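Local coordinates for protein scyllo-inosose 3-dehydrogenase (Thermotoga maritima, PDB 3IP1) that catalyses the NAD(+)-dependent oxidation of scyllo-inosose to 3-dehydro-scyllo-inosose and probably serves in myo-inositol degradation, at residues A[70-75]-A[381-386]; A[249-254]-A[262-267]. All blocks are in the same frame, centred on the assembly; numbering follows the deposited sequence. Where two conformers were deposited one is given.

Interaction 1 joins a short helix of the GroES-like catalytic domain to residues 381-386, which lead on from helix 376-382, far along the chain. Interaction 2 is local: it packs helix 248-257 on strand 261-263 within one beta-alpha-beta unit of the Rossmann-type NAD domain. The two share no element and do not touch; their centres are 22 Å apart. The first is partly buried and holds by valine packing and a bridging water. The second is buried and also covers more surface, 222 Å² against 178 Å². It pairs aliphatic packing with stacked, oppositely charged groups just past the strand. Neither has a direct hydrogen bond between its segments.

Interaction 1. Residues A[70-75]-A[381-386]; sequences SDVHMA and KRLQTD
Val72 packs against Leu383 and Gln384, where helix 69-75 of the GroES-like catalytic domain meets residues 381-386, which lead on from helix 376-382. Helix 69-75 follows directly on Cys68, a zinc ligand whose backbone N donates a hydrogen bond to Asp71 OD2. Ser70, at the start of the segment, belongs by similarity to a charge relay system.

Val72 carries most of the contact. Its CG1 is anti to the backbone N (chi1 178°), which directs the two methyls to different neighbours. CG2 meets Leu383 at CB, 3.6 Å from that atom, and also lies 3.8 Å from Leu383 CD1. The two side chains cross at about a right angle. CG1 sits over the backbone between Leu383 and Gln384, and is 4.1 Å from Gln384 CG. An alanine here would remove both methyls and is likely to leave Leu383 and the aliphatic part of Gln384 poorly packed against the helix.

His73, the other residue assigned to the charge relay by similarity, starts away from the contact. Its backbone bonds to Tyr85. Met74, present as selenomethionine, packs instead on Leu8 and Phe155. Ala75 closes the segment and brings its carbonyl O to 3.6 Å from Gln384 NE2.

Gln384 is extended beyond CG (chi2 176°), and this carries its amide out toward helix 69-75. A weak hydrogen bond from Lys381 NZ reaches its OE1. Gln384 NE2 donates a hydrogen bond to a water, with 2.8 Å between NE2 and the water oxygen. The same water donates to the carbonyl O of Val72, 2.7 Å from the water oxygen.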
loop_
_atom_site.group_PDB
_atom_site.type_symbol
_atom_site.label_atom_id
_atom_site.label_comp_id
_atom_site.label_asym_id
_atom_site.label_seq_id
_atom_site.Cartn_x
_atom_site.Cartn_y
_atom_site.Cartn_z
ATOM N N SER A 70 -6.952 -25.038 -20.607
ATOM C CA SER A 70 -6.033 -24.696 -21.701
ATOM C C SER A 70 -5.567 -25.941 -22.459
ATOM O O SER A 70 -5.347 -25.891 -23.665
ATOM C CB SER A 70 -4.812 -23.923 -21.178
ATOM O OG SER A 70 -5.138 -22.583 -20.855
ATOM N N ASP A 71 -5.396 -27.057 -21.747
ATOM C CA ASP A 71 -5.047 -28.332 -22.424
ATOM C C ASP A 71 -6.158 -28.774 -23.359
ATOM O O ASP A 71 -5.903 -29.115 -24.529
ATOM C CB ASP A 71 -4.742 -29.440 -21.414
ATOM C CG ASP A 71 -3.494 -29.151 -20.607
ATOM O OD1 ASP A 71 -2.447 -28.829 -21.233
ATOM O OD2 ASP A 71 -3.562 -29.249 -19.365
ATOM N N VAL A 72 -7.393 -28.729 -22.845
ATOM C CA VAL A 72 -8.594 -29.003 -23.635
ATOM C C VAL A 72 -8.630 -28.115 -24.880
ATOM O O VAL A 72 -8.849 -28.595 -26.001
ATOM C CB VAL A 72 -9.867 -28.821 -22.764
ATOM C CG1 VAL A 72 -11.151 -29.041 -23.569
ATOM C CG2 VAL A 72 -9.799 -29.761 -21.564
ATOM N N HIS A 73 -8.345 -26.832 -24.686
ATOM C CA HIS A 73 -8.446 -25.853 -25.766
ATOM C C HIS A 73 -7.322 -25.916 -26.796
ATOM O O HIS A 73 -7.526 -25.530 -27.961
ATOM C CB HIS A 73 -8.632 -24.439 -25.202
ATOM C CG HIS A 73 -9.948 -24.257 -24.507
ATOM N ND1 HIS A 73 -10.200 -23.225 -23.626
ATOM C CD2 HIS A 73 -11.083 -24.994 -24.557
ATOM C CE1 HIS A 73 -11.437 -23.327 -23.173
ATOM N NE2 HIS A 73 -11.993 -24.395 -23.722
HETATM N N MSE A 74 -6.154 -26.415 -26.382
HETATM C CA MSE A 74 -5.083 -26.692 -27.336
HETATM C C MSE A 74 -5.408 -27.839 -28.295
HETATM O O MSE A 74 -4.950 -27.825 -29.435
HETATM C CB MSE A 74 -3.738 -26.906 -26.632
HETATM C CG MSE A 74 -2.982 -25.609 -26.301
HETATM SE SE MSE A 74 -1.247 -25.979 -25.464
HETATM C CE MSE A 74 -1.902 -26.521 -23.703
ATOM N N ALA A 75 -6.211 -28.818 -27.844
ATOM C CA ALA A 75 -6.529 -29.994 -28.651
ATOM C C ALA A 75 -7.927 -29.926 -29.278
ATOM O O ALA A 75 -8.353 -30.871 -29.943
ATOM C CB ALA A 75 -6.408 -31.233 -27.816
ATOM N N LYS A 381 -10.151 -35.011 -24.857
ATOM C CA LYS A 381 -11.240 -34.995 -25.825
ATOM C C LYS A 381 -12.638 -34.957 -25.156
ATOM O O LYS A 381 -13.514 -34.159 -25.521
ATOM C CB LYS A 381 -11.100 -36.216 -26.760
ATOM C CG LYS A 381 -12.431 -36.819 -27.294
ATOM C CD LYS A 381 -12.669 -36.528 -28.770
ATOM C CE LYS A 381 -12.886 -35.050 -29.045
ATOM N NZ LYS A 381 -13.671 -34.819 -30.311
ATOM N N ARG A 382 -12.843 -35.826 -24.181
ATOM C CA ARG A 382 -14.122 -35.923 -23.485
ATOM C C ARG A 382 -14.498 -34.598 -22.821
ATOM O O ARG A 382 -15.664 -34.200 -22.825
ATOM C CB ARG A 382 -14.011 -37.029 -22.457
ATOM C CG ARG A 382 -15.306 -37.628 -21.986
ATOM C CD ARG A 382 -15.012 -39.086 -21.726
ATOM N NE ARG A 382 -15.632 -39.588 -20.501
ATOM C CZ ARG A 382 -15.376 -40.787 -19.976
ATOM N NH1 ARG A 382 -15.993 -41.168 -18.860
ATOM N NH2 ARG A 382 -14.506 -41.611 -20.571
ATOM N N LEU A 383 -13.495 -33.894 -22.292
ATOM C CA LEU A 383 -13.723 -32.622 -21.592
ATOM C C LEU A 383 -14.244 -31.512 -22.498
ATOM O O LEU A 383 -14.712 -30.494 -22.010
ATOM C CB LEU A 383 -12.453 -32.154 -20.863
ATOM C CG LEU A 383 -12.145 -32.810 -19.516
ATOM C CD1 LEU A 383 -10.727 -32.465 -19.071
ATOM C CD2 LEU A 383 -13.159 -32.400 -18.451
ATOM N N GLN A 384 -14.159 -31.697 -23.814
ATOM C CA GLN A 384 -14.788 -30.752 -24.740
ATOM C C GLN A 384 -16.298 -30.671 -24.492
ATOM O O GLN A 384 -16.896 -29.627 -24.685
ATOM C CB GLN A 384 -14.502 -31.107 -26.208
ATOM C CG GLN A 384 -13.021 -31.079 -26.603
ATOM C CD GLN A 384 -12.763 -31.523 -28.049
ATOM O OE1 GLN A 384 -13.688 -31.741 -28.823
ATOM N NE2 GLN A 384 -11.499 -31.655 -28.406
ATOM N N THR A 385 -16.911 -31.757 -24.039
ATOM C CA THR A 385 -18.381 -31.804 -23.965
ATOM C C THR A 385 -18.936 -32.194 -22.602
ATOM O O THR A 385 -20.068 -31.842 -22.276
ATOM C CB THR A 385 -18.984 -32.756 -25.044
ATOM O OG1 THR A 385 -18.305 -34.021 -25.009
ATOM C CG2 THR A 385 -18.865 -32.142 -26.456
ATOM N N ASP A 386 -18.154 -32.928 -21.819
ATOM C CA ASP A 386 -18.609 -33.417 -20.519
ATOM C C ASP A 386 -18.352 -32.396 -19.404
ATOM O O ASP A 386 -17.257 -32.335 -18.836
ATOM C CB ASP A 386 -17.978 -34.782 -20.200
ATOM C CG ASP A 386 -18.544 -35.410 -18.930
ATOM O OD1 ASP A 386 -19.361 -34.766 -18.239
ATOM O OD2 ASP A 386 -18.166 -36.555 -18.613
HETATM O O HOH W 1 -9.633 -31.158 -26.438
#

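Interaction 2. Residues A[249-254]-A[262-267]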
loop_
_atom_site.group_PDB
_atom_site.type_symbol
_atom_site.label_atom_id
_atom_site.label_comp_id
_atom_site.label_asym_id
_atom_site.label_seq_id
_atom_site.Cartn_x
_atom_site.Cartn_y
_atom_site.Cartn_z
ATOM N N VAL A 249 -23.001 -28.948 -9.981
ATOM C CA VAL A 249 -21.905 -29.666 -9.351
ATOM C C VAL A 249 -20.829 -28.701 -8.828
ATOM O O VAL A 249 -20.239 -28.940 -7.783
ATOM C CB VAL A 249 -21.288 -30.744 -10.302
ATOM C CG1 VAL A 249 -20.446 -30.118 -11.415
ATOM C CG2 VAL A 249 -20.465 -31.752 -9.503
ATOM N N ARG A 250 -20.575 -27.632 -9.580
ATOM C CA ARG A 250 -19.649 -26.589 -9.153
ATOM C C ARG A 250 -20.179 -25.762 -7.962
ATOM O O ARG A 250 -19.421 -25.450 -7.042
ATOM C CB ARG A 250 -19.257 -25.728 -10.343
ATOM C CG ARG A 250 -18.456 -26.531 -11.368
ATOM C CD ARG A 250 -18.183 -25.796 -12.667
ATOM N NE ARG A 250 -17.345 -26.614 -13.549
ATOM C CZ ARG A 250 -17.797 -27.643 -14.271
ATOM N NH1 ARG A 250 -19.080 -27.978 -14.224
ATOM N NH2 ARG A 250 -16.979 -28.335 -15.044
ATOM N N ARG A 251 -21.477 -25.460 -7.948
ATOM C CA ARG A 251 -22.087 -24.790 -6.797
ATOM C C ARG A 251 -22.004 -25.612 -5.503
ATOM O O ARG A 251 -21.723 -25.066 -4.426
ATOM C CB ARG A 251 -23.536 -24.405 -7.082
ATOM C CG ARG A 251 -23.693 -23.252 -8.052
ATOM C CD ARG A 251 -25.118 -22.746 -8.076
ATOM N NE ARG A 251 -26.078 -23.832 -8.254
ATOM C CZ ARG A 251 -26.532 -24.239 -9.430
ATOM N NH1 ARG A 251 -27.398 -25.226 -9.494
ATOM N NH2 ARG A 251 -26.124 -23.654 -10.542
ATOM N N ASN A 252 -22.243 -26.918 -5.604
ATOM C CA ASN A 252 -22.077 -27.811 -4.451
ATOM C C ASN A 252 -20.621 -27.902 -3.971
ATOM O O ASN A 252 -20.358 -27.915 -2.777
ATOM C CB ASN A 252 -22.638 -29.199 -4.764
ATOM C CG ASN A 252 -24.152 -29.189 -4.915
ATOM O OD1 ASN A 252 -24.826 -28.232 -4.508
ATOM N ND2 ASN A 252 -24.693 -30.246 -5.511
ATOM N N LEU A 253 -19.685 -27.954 -4.917
ATOM C CA LEU A 253 -18.264 -27.858 -4.580
ATOM C C LEU A 253 -17.916 -26.556 -3.864
ATOM O O LEU A 253 -17.168 -26.583 -2.896
ATOM C CB LEU A 253 -17.372 -28.030 -5.812
ATOM C CG LEU A 253 -17.197 -29.472 -6.281
ATOM C CD1 LEU A 253 -16.229 -29.516 -7.468
ATOM C CD2 LEU A 253 -16.724 -30.407 -5.150
ATOM N N ALA A 254 -18.440 -25.429 -4.351
ATOM C CA ALA A 254 -18.231 -24.138 -3.701
ATOM C C ALA A 254 -18.733 -24.151 -2.239
ATOM O O ALA A 254 -18.032 -23.688 -1.339
ATOM C CB ALA A 254 -18.889 -23.013 -4.500
ATOM N N VAL A 262 -24.570 -19.579 -2.724
ATOM C CA VAL A 262 -24.355 -19.845 -4.135
ATOM C C VAL A 262 -25.560 -19.378 -4.949
ATOM O O VAL A 262 -26.691 -19.472 -4.489
ATOM C CB VAL A 262 -24.004 -21.332 -4.407
ATOM C CG1 VAL A 262 -22.638 -21.669 -3.812
ATOM C CG2 VAL A 262 -25.097 -22.280 -3.879
ATOM N N ILE A 263 -25.287 -18.852 -6.139
ATOM C CA ILE A 263 -26.285 -18.312 -7.036
ATOM C C ILE A 263 -26.207 -19.030 -8.394
ATOM O O ILE A 263 -25.143 -19.102 -9.029
ATOM C CB ILE A 263 -26.066 -16.782 -7.262
ATOM C CG1 ILE A 263 -26.203 -15.996 -5.950
ATOM C CG2 ILE A 263 -27.036 -16.231 -8.315
ATOM C CD1 ILE A 263 -25.729 -14.524 -6.048
ATOM N N ASP A 264 -27.339 -19.560 -8.837
ATOM C CA ASP A 264 -27.496 -20.002 -10.216
ATOM C C ASP A 264 -28.029 -18.801 -11.001
ATOM O O ASP A 264 -29.209 -18.524 -10.942
ATOM C CB ASP A 264 -28.468 -21.191 -10.260
ATOM C CG ASP A 264 -28.729 -21.705 -11.671
ATOM O OD1 ASP A 264 -28.223 -21.147 -12.668
ATOM O OD2 ASP A 264 -29.475 -22.693 -11.776
ATOM N N PRO A 265 -27.157 -18.079 -11.735
ATOM C CA PRO A 265 -27.563 -16.853 -12.433
ATOM C C PRO A 265 -28.647 -17.056 -13.496
ATOM O O PRO A 265 -29.338 -16.087 -13.859
ATOM C CB PRO A 265 -26.267 -16.376 -13.112
ATOM C CG PRO A 265 -25.431 -17.607 -13.265
ATOM C CD PRO A 265 -25.772 -18.470 -12.068
ATOM N N THR A 266 -28.791 -18.292 -13.989
ATOM C CA THR A 266 -29.766 -18.593 -15.040
ATOM C C THR A 266 -31.190 -18.745 -14.493
ATOM O O THR A 266 -32.153 -18.658 -15.256
ATOM C CB THR A 266 -29.388 -19.859 -15.862
ATOM O OG1 THR A 266 -29.608 -21.043 -15.071
ATOM C CG2 THR A 266 -27.921 -19.798 -16.352
ATOM N N LYS A 267 -31.324 -18.957 -13.185
ATOM C CA LYS A 267 -32.631 -19.171 -12.569
ATOM C C LYS A 267 -32.890 -18.220 -11.408
ATOM O O LYS A 267 -33.963 -18.244 -10.804
ATOM C CB LYS A 267 -32.759 -20.608 -12.075
ATOM C CG LYS A 267 -32.770 -21.638 -13.190
ATOM C CD LYS A 267 -32.939 -23.038 -12.640
ATOM C CE LYS A 267 -33.246 -23.993 -13.780
ATOM N NZ LYS A 267 -32.849 -25.374 -13.413
#
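Arg251 leaves its helix with CG anti to the carbonyl carbon and bends at chi3 (-50°), which lays its guanidinium over Asp264. Asp264 has CG anti to its own backbone N (chi1 178°), which sets its carboxylate nearly parallel to the guanidinium. The two flat groups are stacked, their planes only 9° apart. Asp264 CB lies over one guanidinium face, offset toward the rim, and is 3.4 Å from Arg251 NH2.

This is the second half of a beta-alpha-beta unit in the Rossmann-type domain. Helix 248-257 packs on strand 261-263, an outermost strand of the parallel sheet within the chain. The packing is aliphatic near the strand. Arg251 CB and CG pass Val262, and CD comes to 3.8 Å from the carbonyl O of Ile263. Val262 CG1 rests against the helix, 3.6 Å from the backbone O of Arg251 and 4.0 Å from Ala254 CB. Ala254 also touches Leu243 and Leu227, so this side of the helix faces the sheet and helix 224-235. Ile263 turns its CB away from residues 249-254 and touches Ala273 and Val274 of helix 270-277.

Beyond the strand, Asp264 forms an Asx turn. Its OD1 accepts from Thr266 N at 3.2 Å and from Thr266 OG1 at 2.8 Å. Both donors come from the same face of the carboxylate, and they probably fix its rotation.

The strongest polar partner of Arg251 lies outside the segments: NH2 bonds to the backbone O of Glu245, an NAD(+)-binding residue by similarity. Toward Asp264 there is only a long salt bridge, with Arg251 NH2 3.7 Å from Asp264 OD2. That oxygen lies well out of the guanidinium plane, and no N-H points at it. The attraction is therefore one of charge and stacking, while directed hydrogen bonds hold the two groups to other partners.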